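Local coordinates for protein glutathione S-transferase (Cupriavidus metallidurans, PDB 4MK3) that probably acts as a glutathione transferase, with glutathione sulfinic acid, an oxidised form of glutathione, bound in its pocket, at residues A178-A181 / V182-L186; V206-Q209 / E210-K214. All blocks are in the same frame, centred on the assembly; numbering follows the deposited sequence. Where two conformers were deposited one is given.

Contacts 1 and 2 are turns of two helices in the all-helical C-terminal part of a glutathione transferase fold, with centres about 10 Å apart. Contact 1 is a buried stretch of helix 177-192, and contact 2 packs on it from the last turns of helix 203-212. One polar link joins them: Gln209 NE2 reaches Gly183 O at 3.1 Å, probably as a hydrogen bond. Close carbon-to-oxygen packing adds to it, with Ile212 CD1 3.2 Å from Asp179 O and Phe208 CE2 3.4 Å from Asp179 OD1. Contact 1 is closer to the ligand, yet the Ala181 side chain is about 10 Å from a bound glutathione sulfinic acid, so neither contact lines that pocket.

Contact 1: residues A178-A181 / V182-L186; sequences ADVA and VGCAL
Cys184 sits one turn beyond Val180 and packs back over that residue's carbonyl. Its CB rests 3.5 Å from Val180 O and a little farther from Ala181 O. With chi1 at -73°, SG swings back beside the backbone N of its own residue, and this turns the sulfur toward the preceding turn, where it comes to 3.4 Å from Val180 O. Its other neighbour there is apolar: SG lies 4.4 Å from Val180 CG1, so the two side chains occupy the same flank of the helix, the one that packs on helix 32-44 of the glutathione-binding N-terminal domain.

Val182 does something similar on another flank. Its CG2 comes to 3.3 Å from Ala178 O, while CG1, anti to the backbone N, reaches out to Phe208. Trp115 of helix 106-134 also packs on this valine.

The backbone runs as a regular alpha helix. Val182 N donates to Ala178 O at 3.0 Å in a nearly straight bond (168°), Gly183 N to Asp179 O at 2.8 Å, and Cys184 N and Ala185 N to Val180 O and Ala181 O one turn back.

Asp179 spends its carboxylate at the start of the helix. OD2 accepts from Thr176 N, Thr176 OG1 in turn takes Ala178 N, and OD1 accepts from Cys170 N. This fits the N-capping box known at this helix in glutathione transferases.

Every residue that touches here is buried, and the chemistry follows from that: the N-H groups from Val182 to Ala185 pair with carbonyls one turn back, Gly183 O also takes the Gln209 amide, small and branched apolar side chains fill the flanks, and the one carboxylate is answered by backbone N-H groups, whose dipoles would tend to stabilise its negative charge.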
loop_
_atom_site.group_PDB
_atom_site.type_symbol
_atom_site.label_atom_id
_atom_site.label_comp_id
_atom_site.label_asym_id
_atom_site.label_seq_id
_atom_site.Cartn_x
_atom_site.Cartn_y
_atom_site.Cartn_z
ATOM N N ALA A 178 6.855 1.990 -12.847
ATOM C CA ALA A 178 6.031 0.844 -13.169
ATOM C C ALA A 178 6.874 -0.384 -13.492
ATOM O O ALA A 178 6.621 -1.495 -12.990
ATOM C CB ALA A 178 5.104 1.176 -14.343
ATOM N N ASP A 179 7.873 -0.178 -14.344
ATOM C CA ASP A 179 8.764 -1.264 -14.733
ATOM C C ASP A 179 9.578 -1.774 -13.572
ATOM O O ASP A 179 9.749 -2.990 -13.411
ATOM C CB ASP A 179 9.659 -0.756 -15.862
ATOM C CG ASP A 179 8.848 -0.221 -16.999
ATOM O OD1 ASP A 179 8.195 -1.033 -17.710
ATOM O OD2 ASP A 179 8.817 1.018 -17.154
ATOM N N VAL A 180 10.107 -0.860 -12.763
ATOM C CA VAL A 180 10.847 -1.273 -11.566
ATOM C C VAL A 180 9.996 -2.209 -10.703
ATOM O O VAL A 180 10.445 -3.280 -10.297
ATOM C CB VAL A 180 11.274 -0.046 -10.740
ATOM C CG1 VAL A 180 11.965 -0.465 -9.456
ATOM C CG2 VAL A 180 12.183 0.861 -11.526
ATOM N N ALA A 181 8.773 -1.785 -10.438
ATOM C CA ALA A 181 7.889 -2.507 -9.535
ATOM C C ALA A 181 7.547 -3.888 -10.109
ATOM O O ALA A 181 7.613 -4.906 -9.413
ATOM C CB ALA A 181 6.661 -1.682 -9.256
ATOM N N VAL A 182 7.188 -3.936 -11.384
ATOM C CA VAL A 182 6.867 -5.199 -12.042
ATOM C C VAL A 182 8.073 -6.128 -12.075
ATOM O O VAL A 182 7.969 -7.306 -11.736
ATOM C CB VAL A 182 6.294 -4.955 -13.462
ATOM C CG1 VAL A 182 6.179 -6.269 -14.228
ATOM C CG2 VAL A 182 4.935 -4.252 -13.369
ATOM N N GLY A 183 9.249 -5.588 -12.393
ATOM C CA GLY A 183 10.453 -6.381 -12.420
ATOM C C GLY A 183 10.778 -7.010 -11.080
ATOM O O GLY A 183 11.233 -8.154 -10.977
ATOM N N CYS A 184 10.591 -6.231 -10.021
ATOM C CA CYS A 184 10.816 -6.735 -8.670
ATOM C C CYS A 184 9.840 -7.850 -8.291
ATOM O O CYS A 184 10.227 -8.841 -7.632
ATOM C CB CYS A 184 10.750 -5.599 -7.651
ATOM S SG CYS A 184 12.226 -4.505 -7.709
ATOM N N ALA A 185 8.594 -7.710 -8.735
ATOM C CA ALA A 185 7.560 -8.697 -8.461
ATOM C C ALA A 185 7.863 -10.000 -9.199
ATOM O O ALA A 185 7.796 -11.081 -8.611
ATOM C CB ALA A 185 6.171 -8.148 -8.814
ATOM N N LEU A 186 8.170 -9.910 -10.485
ATOM C CA LEU A 186 8.415 -11.114 -11.257
ATOM C C LEU A 186 9.660 -11.847 -10.776
ATOM O O LEU A 186 9.661 -13.064 -10.640
ATOM C CB LEU A 186 8.531 -10.778 -12.736
ATOM C CG LEU A 186 7.293 -10.209 -13.418
ATOM C CD1 LEU A 186 7.620 -9.863 -14.860
ATOM C CD2 LEU A 186 6.140 -11.214 -13.314
#

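Contact 2: residues V206-Q209 / E210-K214; sequences VAFQ and EKIEK
Phe208 and Ile212, one turn apart, run alongside each other; CZ of the ring meets Ile212 CD1 at 3.8 Å. Ile212 also offers its CG2 to Gln209, whose side chain lies across it at a slant, OE1 coming to 3.7 Å. A bend at chi2 (69°) folds the glutamine amide over that methyl.

Backbone bonds come next. Glu210 N donates to Val206 O at 2.9 Å, and Lys211 N to Ala207 O. Phe208 O takes Ile212 N at 3.0 Å and, weakly, Lys211 N as well, while Glu213 N closes the series on Gln209 O.

Among the polar ends, Gln209 NE2 gives a hydrogen to a water at 3.0 Å, and that water donates to Glu213 OE1 at 2.8 Å; the same NE2 also serves Gly183 O. Glu213 gets there with chi1 at 73°, which lays CG 3.2 Å from Gln209 O. Lys211 NZ turns off to hydrogen-bond Thr168 O, and the lysine makes a cation-pi contact with Trp169.

The final turn is thus two-sided: apolar groups and one bond of the Gln209 amide hold it to helix 177-192, while that amide's other bond runs through water to exposed Glu213.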
loop_
_atom_site.group_PDB
_atom_site.type_symbol
_atom_site.label_atom_id
_atom_site.label_comp_id
_atom_site.label_asym_id
_atom_site.label_seq_id
_atom_site.Cartn_x
_atom_site.Cartn_y
_atom_site.Cartn_z
ATOM N N VAL A 206 8.166 -12.462 -20.071
ATOM C CA VAL A 206 9.496 -13.052 -20.179
ATOM C C VAL A 206 10.454 -12.101 -20.906
ATOM O O VAL A 206 11.577 -11.871 -20.451
ATOM C CB VAL A 206 9.452 -14.411 -20.864
ATOM C CG1 VAL A 206 10.851 -14.961 -21.077
ATOM C CG2 VAL A 206 8.613 -15.362 -20.036
ATOM N N ALA A 207 10.008 -11.526 -22.021
ATOM C CA ALA A 207 10.866 -10.625 -22.777
ATOM C C ALA A 207 11.187 -9.377 -21.950
ATOM O O ALA A 207 12.318 -8.890 -21.936
ATOM C CB ALA A 207 10.192 -10.261 -24.100
ATOM N N PHE A 208 10.176 -8.867 -21.266
ATOM C CA PHE A 208 10.349 -7.734 -20.363
ATOM C C PHE A 208 11.383 -8.040 -19.305
ATOM O O PHE A 208 12.289 -7.247 -19.070
ATOM C CB PHE A 208 8.991 -7.393 -19.734
ATOM C CG PHE A 208 9.069 -6.484 -18.540
ATOM C CD1 PHE A 208 9.234 -6.999 -17.267
ATOM C CD2 PHE A 208 8.941 -5.124 -18.698
ATOM C CE1 PHE A 208 9.284 -6.178 -16.175
ATOM C CE2 PHE A 208 9.024 -4.280 -17.577
ATOM C CZ PHE A 208 9.196 -4.817 -16.338
ATOM N N GLN A 209 11.260 -9.201 -18.666
ATOM C CA GLN A 209 12.136 -9.493 -17.538
ATOM C C GLN A 209 13.572 -9.720 -17.993
ATOM O O GLN A 209 14.527 -9.337 -17.305
ATOM C CB GLN A 209 11.618 -10.696 -16.742
ATOM C CG GLN A 209 12.277 -10.814 -15.365
ATOM C CD GLN A 209 11.864 -9.718 -14.406
ATOM O OE1 GLN A 209 10.935 -8.965 -14.658
ATOM N NE2 GLN A 209 12.580 -9.604 -13.303
ATOM N N GLU A 210 13.734 -10.335 -19.153
ATOM C CA GLU A 210 15.063 -10.574 -19.705
ATOM C C GLU A 210 15.794 -9.262 -19.936
ATOM O O GLU A 210 17.005 -9.160 -19.724
ATOM C CB GLU A 210 14.957 -11.371 -21.003
ATOM C CG GLU A 210 14.617 -12.836 -20.779
ATOM C CD GLU A 210 14.737 -13.669 -22.042
ATOM O OE1 GLU A 210 14.483 -14.891 -21.970
ATOM O OE2 GLU A 210 15.092 -13.102 -23.098
ATOM N N LYS A 211 15.052 -8.243 -20.340
ATOM C CA LYS A 211 15.629 -6.925 -20.556
ATOM C C LYS A 211 15.924 -6.211 -19.237
ATOM O O LYS A 211 17.013 -5.675 -19.020
ATOM C CB LYS A 211 14.663 -6.095 -21.390
ATOM C CG LYS A 211 15.136 -4.714 -21.680
ATOM C CD LYS A 211 14.275 -4.077 -22.762
ATOM C CE LYS A 211 12.827 -3.928 -22.324
ATOM N NZ LYS A 211 12.139 -2.997 -23.261
ATOM N N ILE A 212 14.949 -6.182 -18.340
ATOM C CA ILE A 212 15.107 -5.377 -17.154
ATOM C C ILE A 212 16.227 -5.934 -16.277
ATOM O O ILE A 212 16.932 -5.167 -15.598
ATOM C CB ILE A 212 13.778 -5.204 -16.401
ATOM C CG1 ILE A 212 13.814 -3.901 -15.579
ATOM C CG2 ILE A 212 13.478 -6.425 -15.564
ATOM C CD1 ILE A 212 12.490 -3.592 -14.943
ATOM N N GLU A 213 16.439 -7.250 -16.295
ATOM C CA GLU A 213 17.428 -7.845 -15.405
ATOM C C GLU A 213 18.858 -7.568 -15.882
ATOM O O GLU A 213 19.816 -7.858 -15.167
ATOM C CB GLU A 213 17.188 -9.340 -15.239
ATOM C CG GLU A 213 17.548 -10.145 -16.458
ATOM C CD GLU A 213 17.068 -11.576 -16.386
ATOM O OE1 GLU A 213 16.359 -11.940 -15.420
ATOM O OE2 GLU A 213 17.404 -12.336 -17.309
ATOM N N LYS A 214 19.002 -7.004 -17.075
ATOM C CA LYS A 214 20.296 -6.555 -17.562
ATOM C C LYS A 214 20.659 -5.149 -17.096
ATOM O O LYS A 214 21.793 -4.703 -17.300
ATOM C CB LYS A 214 20.320 -6.605 -19.081
ATOM C CG LYS A 214 20.343 -7.997 -19.632
ATOM C CD LYS A 214 20.208 -7.955 -21.150
ATOM C CE LYS A 214 20.197 -9.338 -21.753
ATOM N NZ LYS A 214 20.082 -9.248 -23.232
HETATM O O HOH W 1 15.153 -11.197 -13.013
#